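Local structure of adenine phosphoribosyltransferase (Leishmania donovani, 1QB7) at residues S139-A149 / A166-I177. The protein probably catalyses the transfer of a phosphoribosyl group from 5-phospho-alpha-D-ribose 1-diphosphate to adenine, giving AMP and diphosphate in purine salvage. Sequence-based numbering, arbitrary orientation.
Sequences SRVVLIDDVLA and AVVVEMVSILSI. With ADE (adenine), chain C.
V172 and I144 are neighbours on adjacent parallel strands, 167-173 and 140-145, and show how a beta-alpha-beta unit is zipped together. The packing is tightest here. With chi1 of 54°, V172 CG1 sits between its own backbone N and carbonyl carbon, which presses it to 3.0 Å from L143 O and 3.7 Å from I144 CB; its N donates to that same oxygen. On the opposite face M171, bent at chi2 and again at chi3, brings SD alongside L143 CB (3.7 Å) and CE close to D145 CB.

The ladder is interrupted by a beta bulge: V169 is an extra residue, with near-helical backbone angles. Its N reaches V141 O at 2.7 Å from above the carbonyl plane, and CG2 lies over the R140 backbone. Toward the strand starts the backbone bonds stay straight while the side-chain layer opens to solvent: exposed V167 rests CG2 on CG of the partly exposed R140, and the arginine's end turns away to A71.

Both strands turn a corner, at D146 and at I174, and L175 N bonds D146 O, carrying the pairing on to the adenine pocket. There V147 CG2 lies 3.9 Å from adenine N6 and A149 CB 3.4 Å from N9, while D145, just before the corner, binds magnesium.

Helix 152-163 makes the crossover and packs on L143 and V168; strands 74-78 and 199-201 flank the pair within the sheet.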
loop_
_atom_site.group_PDB
_atom_site.type_symbol
_atom_site.label_atom_id
_atom_site.label_comp_id
_atom_site.label_asym_id
_atom_site.label_seq_id
_atom_site.Cartn_x
_atom_site.Cartn_y
_atom_site.Cartn_z
ATOM N N SER A 139 1.661 -17.495 -15.965
ATOM C CA SER A 139 2.183 -16.285 -15.323
ATOM C C SER A 139 3.381 -16.599 -14.435
ATOM O O SER A 139 3.456 -17.664 -13.825
ATOM C CB SER A 139 1.114 -15.611 -14.463
ATOM O OG SER A 139 -0.025 -15.239 -15.217
ATOM N N ARG A 140 4.331 -15.674 -14.404
ATOM C CA ARG A 140 5.527 -15.804 -13.583
ATOM C C ARG A 140 5.433 -14.621 -12.628
ATOM O O ARG A 140 5.658 -13.470 -13.004
ATOM C CB ARG A 140 6.772 -15.769 -14.466
ATOM C CG ARG A 140 6.850 -16.969 -15.415
ATOM C CD ARG A 140 8.057 -16.908 -16.344
ATOM N NE ARG A 140 8.005 -15.758 -17.248
ATOM C CZ ARG A 140 7.306 -15.710 -18.383
ATOM N NH1 ARG A 140 6.585 -16.753 -18.776
ATOM N NH2 ARG A 140 7.334 -14.613 -19.132
ATOM N N VAL A 141 5.077 -14.937 -11.388
ATOM C CA VAL A 141 4.827 -13.947 -10.354
ATOM C C VAL A 141 5.907 -13.689 -9.322
ATOM O O VAL A 141 6.434 -14.614 -8.708
ATOM C CB VAL A 141 3.540 -14.336 -9.576
ATOM C CG1 VAL A 141 3.083 -13.198 -8.675
ATOM C CG2 VAL A 141 2.442 -14.759 -10.545
ATOM N N VAL A 142 6.197 -12.410 -9.113
ATOM C CA VAL A 142 7.153 -11.989 -8.103
ATOM C C VAL A 142 6.324 -11.563 -6.891
ATOM O O VAL A 142 5.426 -10.718 -7.003
ATOM C CB VAL A 142 8.004 -10.795 -8.574
ATOM C CG1 VAL A 142 8.856 -10.257 -7.424
ATOM C CG2 VAL A 142 8.893 -11.219 -9.733
ATOM N N LEU A 143 6.566 -12.224 -5.760
ATOM C CA LEU A 143 5.880 -11.929 -4.500
ATOM C C LEU A 143 6.686 -10.897 -3.706
ATOM O O LEU A 143 7.900 -11.022 -3.589
ATOM C CB LEU A 143 5.701 -13.212 -3.686
ATOM C CG LEU A 143 4.616 -14.200 -4.103
ATOM C CD1 LEU A 143 4.819 -14.691 -5.521
ATOM C CD2 LEU A 143 4.623 -15.355 -3.123
ATOM N N ILE A 144 6.020 -9.871 -3.180
ATOM C CA ILE A 144 6.729 -8.837 -2.429
ATOM C C ILE A 144 6.026 -8.345 -1.152
ATOM O O ILE A 144 4.804 -8.245 -1.090
ATOM C CB ILE A 144 7.092 -7.624 -3.362
ATOM C CG1 ILE A 144 8.049 -6.652 -2.664
ATOM C CG2 ILE A 144 5.830 -6.897 -3.813
ATOM C CD1 ILE A 144 8.704 -5.644 -3.605
ATOM N N ASP A 145 6.835 -8.053 -0.134
ATOM C CA ASP A 145 6.379 -7.551 1.161
ATOM C C ASP A 145 7.629 -6.903 1.765
ATOM O O ASP A 145 8.736 -7.106 1.263
ATOM C CB ASP A 145 5.891 -8.716 2.038
ATOM C CG ASP A 145 5.046 -8.261 3.230
ATOM O OD1 ASP A 145 4.698 -7.063 3.334
ATOM O OD2 ASP A 145 4.713 -9.126 4.061
ATOM N N ASP A 146 7.479 -6.136 2.838
ATOM C CA ASP A 146 8.644 -5.477 3.417
ATOM C C ASP A 146 9.531 -6.361 4.283
ATOM O O ASP A 146 10.752 -6.365 4.125
ATOM C CB ASP A 146 8.239 -4.210 4.178
ATOM C CG ASP A 146 7.480 -4.504 5.461
ATOM O OD1 ASP A 146 6.685 -5.465 5.506
ATOM O OD2 ASP A 146 7.675 -3.749 6.430
ATOM N N VAL A 147 8.918 -7.123 5.181
ATOM C CA VAL A 147 9.669 -7.983 6.091
ATOM C C VAL A 147 9.256 -9.453 6.009
ATOM O O VAL A 147 8.067 -9.766 5.949
ATOM C CB VAL A 147 9.484 -7.513 7.571
ATOM C CG1 VAL A 147 10.254 -8.412 8.520
ATOM C CG2 VAL A 147 9.934 -6.071 7.739
ATOM N N LEU A 148 10.241 -10.349 5.932
ATOM C CA LEU A 148 9.944 -11.776 5.937
ATOM C C LEU A 148 10.199 -12.204 7.378
ATOM O O LEU A 148 11.350 -12.301 7.807
ATOM C CB LEU A 148 10.850 -12.573 4.996
ATOM C CG LEU A 148 10.522 -14.077 5.008
ATOM C CD1 LEU A 148 9.146 -14.330 4.426
ATOM C CD2 LEU A 148 11.559 -14.860 4.242
ATOM N N ALA A 149 9.122 -12.359 8.141
ATOM C CA ALA A 149 9.216 -12.760 9.538
ATOM C C ALA A 149 8.879 -14.245 9.695
ATOM O O ALA A 149 9.739 -15.091 9.482
ATOM C CB ALA A 149 8.308 -11.896 10.386
ATOM N N ALA A 166 -0.012 -20.876 -12.016
ATOM C CA ALA A 166 1.124 -20.014 -12.345
ATOM C C ALA A 166 2.334 -20.431 -11.514
ATOM O O ALA A 166 2.232 -21.302 -10.652
ATOM C CB ALA A 166 0.772 -18.553 -12.059
ATOM N N VAL A 167 3.483 -19.817 -11.783
ATOM C CA VAL A 167 4.696 -20.128 -11.029
ATOM C C VAL A 167 5.239 -18.896 -10.314
ATOM O O VAL A 167 5.075 -17.760 -10.775
ATOM C CB VAL A 167 5.825 -20.754 -11.920
ATOM C CG1 VAL A 167 5.383 -22.099 -12.481
ATOM C CG2 VAL A 167 6.205 -19.817 -13.046
ATOM N N VAL A 168 5.836 -19.138 -9.153
ATOM C CA VAL A 168 6.442 -18.086 -8.343
ATOM C C VAL A 168 7.885 -17.879 -8.809
ATOM O O VAL A 168 8.655 -18.841 -8.906
ATOM C CB VAL A 168 6.442 -18.477 -6.840
ATOM C CG1 VAL A 168 7.295 -17.510 -6.021
ATOM C CG2 VAL A 168 5.014 -18.509 -6.313
ATOM N N VAL A 169 8.225 -16.638 -9.151
ATOM C CA VAL A 169 9.577 -16.303 -9.581
ATOM C C VAL A 169 10.449 -16.335 -8.335
ATOM O O VAL A 169 11.462 -17.037 -8.284
ATOM C CB VAL A 169 9.638 -14.895 -10.222
ATOM C CG1 VAL A 169 11.080 -14.479 -10.483
ATOM C CG2 VAL A 169 8.854 -14.888 -11.522
ATOM N N GLU A 170 10.014 -15.595 -7.320
ATOM C CA GLU A 170 10.713 -15.516 -6.047
ATOM C C GLU A 170 9.911 -14.681 -5.061
ATOM O O GLU A 170 9.026 -13.916 -5.453
ATOM C CB GLU A 170 12.100 -14.885 -6.229
ATOM C CG GLU A 170 12.060 -13.441 -6.704
ATOM C CD GLU A 170 13.378 -12.951 -7.267
ATOM O OE1 GLU A 170 14.226 -13.782 -7.645
ATOM O OE2 GLU A 170 13.564 -11.724 -7.343
ATOM N N MET A 171 10.191 -14.889 -3.779
ATOM C CA MET A 171 9.564 -14.141 -2.704
ATOM C C MET A 171 10.615 -13.111 -2.315
ATOM O O MET A 171 11.711 -13.479 -1.891
ATOM C CB MET A 171 9.270 -15.059 -1.520
ATOM C CG MET A 171 8.818 -14.348 -0.240
ATOM S SD MET A 171 7.237 -13.478 -0.348
ATOM C CE MET A 171 7.545 -12.072 0.727
ATOM N N VAL A 172 10.314 -11.833 -2.522
ATOM C CA VAL A 172 11.258 -10.772 -2.178
ATOM C C VAL A 172 10.797 -9.931 -0.996
ATOM O O VAL A 172 9.615 -9.624 -0.859
ATOM C CB VAL A 172 11.584 -9.853 -3.404
ATOM C CG1 VAL A 172 10.320 -9.306 -4.016
ATOM C CG2 VAL A 172 12.505 -8.696 -2.992
ATOM N N SER A 173 11.740 -9.615 -0.117
ATOM C CA SER A 173 11.467 -8.791 1.050
ATOM C C SER A 173 12.610 -7.795 1.238
ATOM O O SER A 173 13.740 -8.056 0.826
ATOM C CB SER A 173 11.285 -9.656 2.307
ATOM O OG SER A 173 12.435 -10.423 2.608
ATOM N N ILE A 174 12.299 -6.633 1.800
ATOM C CA ILE A 174 13.312 -5.612 2.048
ATOM C C ILE A 174 14.198 -6.118 3.194
ATOM O O ILE A 174 15.427 -6.072 3.127
ATOM C CB ILE A 174 12.666 -4.260 2.488
ATOM C CG1 ILE A 174 11.639 -3.776 1.454
ATOM C CG2 ILE A 174 13.743 -3.215 2.731
ATOM C CD1 ILE A 174 12.184 -3.594 0.048
ATOM N N LEU A 175 13.542 -6.638 4.228
ATOM C CA LEU A 175 14.214 -7.136 5.406
ATOM C C LEU A 175 13.788 -8.551 5.768
ATOM O O LEU A 175 12.613 -8.899 5.673
ATOM C CB LEU A 175 13.889 -6.225 6.583
ATOM C CG LEU A 175 14.632 -6.530 7.881
ATOM C CD1 LEU A 175 16.062 -6.012 7.781
ATOM C CD2 LEU A 175 13.905 -5.873 9.029
ATOM N N SER A 176 14.752 -9.356 6.201
ATOM C CA SER A 176 14.476 -10.724 6.629
ATOM C C SER A 176 14.886 -10.879 8.088
ATOM O O SER A 176 15.771 -10.164 8.575
ATOM C CB SER A 176 15.242 -11.729 5.777
ATOM O OG SER A 176 16.631 -11.464 5.810
ATOM N N ILE A 177 14.201 -11.780 8.787
ATOM C CA ILE A 177 14.468 -12.082 10.194
ATOM C C ILE A 177 14.830 -13.568 10.194
ATOM O O ILE A 177 14.018 -14.412 10.583
ATOM C CB ILE A 177 13.196 -11.905 11.063
ATOM C CG1 ILE A 177 12.439 -10.620 10.696
ATOM C CG2 ILE A 177 13.569 -11.930 12.536
ATOM C CD1 ILE A 177 13.159 -9.339 11.020
HETATM N N9 ADE C . 6.975 -9.470 12.384
HETATM C C8 ADE C . 6.055 -8.865 11.617
HETATM N N7 ADE C . 6.405 -7.634 11.230
HETATM C C5 ADE C . 7.642 -7.456 11.800
HETATM C C6 ADE C . 8.550 -6.390 11.788
HETATM N N6 ADE C . 8.299 -5.260 11.130
HETATM N N1 ADE C . 9.708 -6.564 12.480
HETATM C C2 ADE C . 9.931 -7.711 13.130
HETATM N N3 ADE C . 9.138 -8.785 13.210
HETATM C C4 ADE C . 8.002 -8.577 12.513
HETATM O O HOH W 1 12.298 -15.724 8.808
#